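Local coordinates for GDSL-like protein (Roseburia intestinalis L1-82, PDB 6HFZ) that acts as an esterase on acetylated mannans, removing acetyl groups from these plant polysaccharides, at residues I35-T43 against Y55-W63. Residues are numbered along the deposited sequence; the frame is centred on the assembly and turned at random.
With ACT (acetate ion), chain E.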
loop_
_atom_site.group_PDB
_atom_site.type_symbol
_atom_site.label_atom_id
_atom_site.label_comp_id
_atom_site.label_asym_id
_atom_site.label_seq_id
_atom_site.Cartn_x
_atom_site.Cartn_y
_atom_site.Cartn_z
ATOM N N ILE A 35 14.247 -3.902 -9.129
ATOM C CA ILE A 35 14.173 -2.902 -8.073
ATOM C C ILE A 35 12.708 -2.459 -7.945
ATOM O O ILE A 35 12.204 -1.834 -8.891
ATOM C CB ILE A 35 15.095 -1.726 -8.451
ATOM C CG1 ILE A 35 16.533 -2.172 -8.767
ATOM C CG2 ILE A 35 15.062 -0.633 -7.380
ATOM C CD1 ILE A 35 17.254 -2.898 -7.648
ATOM N N ALA A 36 12.051 -2.760 -6.806
ATOM C CA ALA A 36 10.640 -2.565 -6.691
ATOM C C ALA A 36 10.276 -1.630 -5.534
ATOM O O ALA A 36 10.999 -1.487 -4.569
ATOM C CB ALA A 36 9.955 -3.885 -6.557
ATOM N N PHE A 37 9.068 -1.094 -5.647
ATOM C CA PHE A 37 8.500 -0.152 -4.683
ATOM C C PHE A 37 7.013 -0.433 -4.508
ATOM O O PHE A 37 6.305 -0.500 -5.481
ATOM C CB PHE A 37 8.656 1.279 -5.194
ATOM C CG PHE A 37 10.063 1.649 -5.572
ATOM C CD1 PHE A 37 10.591 1.255 -6.793
ATOM C CD2 PHE A 37 10.853 2.430 -4.732
ATOM C CE1 PHE A 37 11.875 1.599 -7.151
ATOM C CE2 PHE A 37 12.163 2.705 -5.067
ATOM C CZ PHE A 37 12.660 2.312 -6.283
ATOM N N LEU A 38 6.570 -0.616 -3.247
ATOM C CA LEU A 38 5.191 -0.882 -2.913
ATOM C C LEU A 38 4.764 0.175 -1.886
ATOM O O LEU A 38 5.352 0.330 -0.851
ATOM C CB LEU A 38 5.044 -2.308 -2.375
ATOM C CG LEU A 38 3.612 -2.754 -2.035
ATOM C CD1 LEU A 38 2.853 -3.061 -3.306
ATOM C CD2 LEU A 38 3.633 -3.979 -1.124
ATOM N N GLY A 39 3.719 0.898 -2.213
ATOM C CA GLY A 39 3.313 2.023 -1.420
ATOM C C GLY A 39 2.069 2.690 -1.968
ATOM O O GLY A 39 1.418 2.137 -2.861
ATOM N N GLY A 40 1.733 3.865 -1.388
ATOM C CA GLY A 40 0.621 4.763 -1.772
ATOM C C GLY A 40 0.998 5.774 -2.847
ATOM O O GLY A 40 1.861 5.499 -3.691
ATOM N N SER A 41 0.361 6.945 -2.830
ATOM C CA SER A 41 0.474 7.884 -3.966
ATOM C C SER A 41 1.875 8.493 -4.080
ATOM O O SER A 41 2.338 8.795 -5.182
ATOM C CB SER A 41 -0.511 8.989 -3.872
ATOM O OG SER A 41 -0.254 9.709 -2.705
ATOM N N ILE A 42 2.547 8.634 -2.940
ATOM C CA ILE A 42 3.909 9.224 -2.936
ATOM C C ILE A 42 4.851 8.273 -3.669
ATOM O O ILE A 42 5.730 8.730 -4.410
ATOM C CB ILE A 42 4.377 9.579 -1.513
ATOM C CG1 ILE A 42 3.426 10.552 -0.824
ATOM C CG2 ILE A 42 5.819 10.081 -1.527
ATOM C CD1 ILE A 42 3.784 10.793 0.615
ATOM N N THR A 43 4.657 6.957 -3.517
ATOM C CA THR A 43 5.424 5.963 -4.268
ATOM C C THR A 43 5.005 5.994 -5.747
ATOM O O THR A 43 5.860 5.930 -6.622
ATOM C CB THR A 43 5.259 4.581 -3.615
ATOM O OG1 THR A 43 5.848 4.582 -2.298
ATOM C CG2 THR A 43 5.823 3.446 -4.436
ATOM N N TYR A 55 10.505 10.008 -6.184
ATOM C CA TYR A 55 11.587 9.482 -5.337
ATOM C C TYR A 55 11.960 8.085 -5.849
ATOM O O TYR A 55 13.113 7.721 -5.834
ATOM C CB TYR A 55 11.213 9.519 -3.845
ATOM C CG TYR A 55 10.519 8.286 -3.337
ATOM C CD1 TYR A 55 11.233 7.140 -3.077
ATOM C CD2 TYR A 55 9.155 8.272 -3.090
ATOM C CE1 TYR A 55 10.616 5.979 -2.655
ATOM C CE2 TYR A 55 8.521 7.124 -2.645
ATOM C CZ TYR A 55 9.249 5.959 -2.469
ATOM O OH TYR A 55 8.628 4.784 -2.118
ATOM N N ALA A 56 10.955 7.272 -6.244
ATOM C CA ALA A 56 11.168 5.900 -6.638
ATOM C C ALA A 56 12.119 5.818 -7.846
ATOM O O ALA A 56 13.059 5.057 -7.841
ATOM C CB ALA A 56 9.854 5.176 -6.898
ATOM N N TYR A 57 11.901 6.698 -8.821
ATOM C CA TYR A 57 12.748 6.675 -10.025
ATOM C C TYR A 57 14.144 7.196 -9.664
ATOM O O TYR A 57 15.148 6.693 -10.178
ATOM C CB TYR A 57 12.038 7.414 -11.143
ATOM C CG TYR A 57 12.553 7.009 -12.501
ATOM C CD1 TYR A 57 12.067 5.901 -13.169
ATOM C CD2 TYR A 57 13.598 7.716 -13.067
ATOM C CE1 TYR A 57 12.577 5.521 -14.398
ATOM C CE2 TYR A 57 14.139 7.334 -14.278
ATOM C CZ TYR A 57 13.623 6.246 -14.946
ATOM O OH TYR A 57 14.142 5.943 -16.177
ATOM N N HIS A 58 14.223 8.154 -8.728
ATOM C CA HIS A 58 15.523 8.635 -8.258
ATOM C C HIS A 58 16.318 7.507 -7.602
ATOM O O HIS A 58 17.532 7.382 -7.803
ATOM C CB HIS A 58 15.416 9.838 -7.314
ATOM C CG HIS A 58 15.090 11.171 -7.930
ATOM N ND1 HIS A 58 15.846 11.772 -8.944
ATOM C CD2 HIS A 58 14.152 12.081 -7.601
ATOM C CE1 HIS A 58 15.349 12.975 -9.213
ATOM N NE2 HIS A 58 14.332 13.207 -8.388
ATOM N N VAL A 59 15.654 6.654 -6.811
ATOM C CA VAL A 59 16.338 5.561 -6.189
ATOM C C VAL A 59 16.762 4.563 -7.275
ATOM O O VAL A 59 17.823 3.928 -7.175
ATOM C CB VAL A 59 15.448 4.904 -5.128
ATOM C CG1 VAL A 59 15.956 3.557 -4.674
ATOM C CG2 VAL A 59 15.237 5.840 -3.963
ATOM N N TYR A 60 15.875 4.339 -8.257
ATOM C CA TYR A 60 16.171 3.423 -9.372
ATOM C C TYR A 60 17.432 3.935 -10.093
ATOM O O TYR A 60 18.361 3.166 -10.406
ATOM C CB TYR A 60 14.936 3.278 -10.267
ATOM C CG TYR A 60 15.170 2.563 -11.572
ATOM C CD1 TYR A 60 15.461 1.211 -11.616
ATOM C CD2 TYR A 60 15.092 3.264 -12.753
ATOM C CE1 TYR A 60 15.670 0.558 -12.825
ATOM C CE2 TYR A 60 15.308 2.630 -13.969
ATOM C CZ TYR A 60 15.590 1.284 -13.997
ATOM O OH TYR A 60 15.786 0.699 -15.219
ATOM N N GLU A 61 17.482 5.250 -10.326
ATOM C CA GLU A 61 18.638 5.873 -10.996
ATOM C C GLU A 61 19.897 5.690 -10.136
ATOM O O GLU A 61 20.990 5.497 -10.706
ATOM C CB GLU A 61 18.351 7.333 -11.363
ATOM C CG GLU A 61 17.406 7.436 -12.539
ATOM C CD GLU A 61 17.274 8.786 -13.207
ATOM O OE1 GLU A 61 17.188 9.789 -12.487
ATOM O OE2 GLU A 61 17.217 8.826 -14.457
ATOM N N TRP A 62 19.777 5.760 -8.796
ATOM C CA TRP A 62 20.903 5.451 -7.911
ATOM C C TRP A 62 21.510 4.078 -8.213
ATOM O O TRP A 62 22.726 3.989 -8.321
ATOM C CB TRP A 62 20.576 5.592 -6.414
ATOM C CG TRP A 62 21.732 5.346 -5.497
ATOM C CD1 TRP A 62 22.598 6.280 -5.003
ATOM C CD2 TRP A 62 22.163 4.080 -4.966
ATOM N NE1 TRP A 62 23.539 5.675 -4.217
ATOM C CE2 TRP A 62 23.319 4.320 -4.201
ATOM C CE3 TRP A 62 21.725 2.763 -5.110
ATOM C CZ2 TRP A 62 23.973 3.306 -3.517
ATOM C CZ3 TRP A 62 22.385 1.761 -4.447
ATOM C CH2 TRP A 62 23.521 2.025 -3.681
ATOM N N TRP A 63 20.692 3.017 -8.282
ATOM C CA TRP A 63 21.193 1.671 -8.582
ATOM C C TRP A 63 21.956 1.681 -9.926
ATOM O O TRP A 63 23.105 1.218 -9.993
ATOM C CB TRP A 63 20.049 0.645 -8.564
ATOM C CG TRP A 63 19.553 0.312 -7.187
ATOM C CD1 TRP A 63 18.486 0.858 -6.517
ATOM C CD2 TRP A 63 20.125 -0.645 -6.294
ATOM N NE1 TRP A 63 18.367 0.297 -5.270
ATOM C CE2 TRP A 63 19.348 -0.637 -5.115
ATOM C CE3 TRP A 63 21.202 -1.527 -6.396
ATOM C CZ2 TRP A 63 19.640 -1.467 -4.037
ATOM C CZ3 TRP A 63 21.498 -2.334 -5.328
ATOM C CH2 TRP A 63 20.724 -2.310 -4.167
HETATM C C ACT E . -1.578 9.029 -0.684
HETATM O O ACT E . -2.363 9.961 -1.044
HETATM O OXT ACT E . -1.695 7.861 -1.066
HETATM C CH3 ACT E . -0.445 9.289 0.257
HETATM O O HOH W 1 7.958 7.810 -6.081
#
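Tyr55 reaches from the first turn of helix 55-63 to the short helix that follows strand 35-39. Past CB, its CG lies between the backbone N and the carbonyl carbon (chi1 90°), which lays the ring against both Phe37 and helix 41-43. CD2 meets Ile42 CG2 at 4.1 Å, CE1 on the other side comes near Phe37 CD2, and CE2 sits close to Ile42 O and Thr43 CA. At the tip, Tyr55 OH donates a hydrogen bond of 2.8 Å to Thr43 OG1, which lies near the ring plane and is also hydrogen-bonded to Glu106 OE2. With a phenylalanine here the OH is gone, and Thr43 OG1, left to Glu106, would probably be less firmly fixed in rotation. One residue on, Ala56 CB stands over the centre of the Phe37 ring, 3.7 Å from its centroid, while Val59 CG1 touches the ring edge. Farther along, Ile35 CD1 makes a CH-pi contact over the five-membered ring of Trp63, 7° off its normal. One water joins the helices, donating to Ile42 O and Thr43 O and accepting from Ala56 N. Strand and helix run nearly antiparallel, at 160°, helix 55-66 being the connection of the beta-alpha-beta crossover from strand 32-39 to its parallel neighbour 71-78. Ser41 N gives acetate OXT a hydrogen bond of 2.9 Å; Gly81 N and Asn110 ND2 also bind the acetate, consistent with the nucleophile turn and oxyanion hole of an SGNH (GDSL) hydrolase.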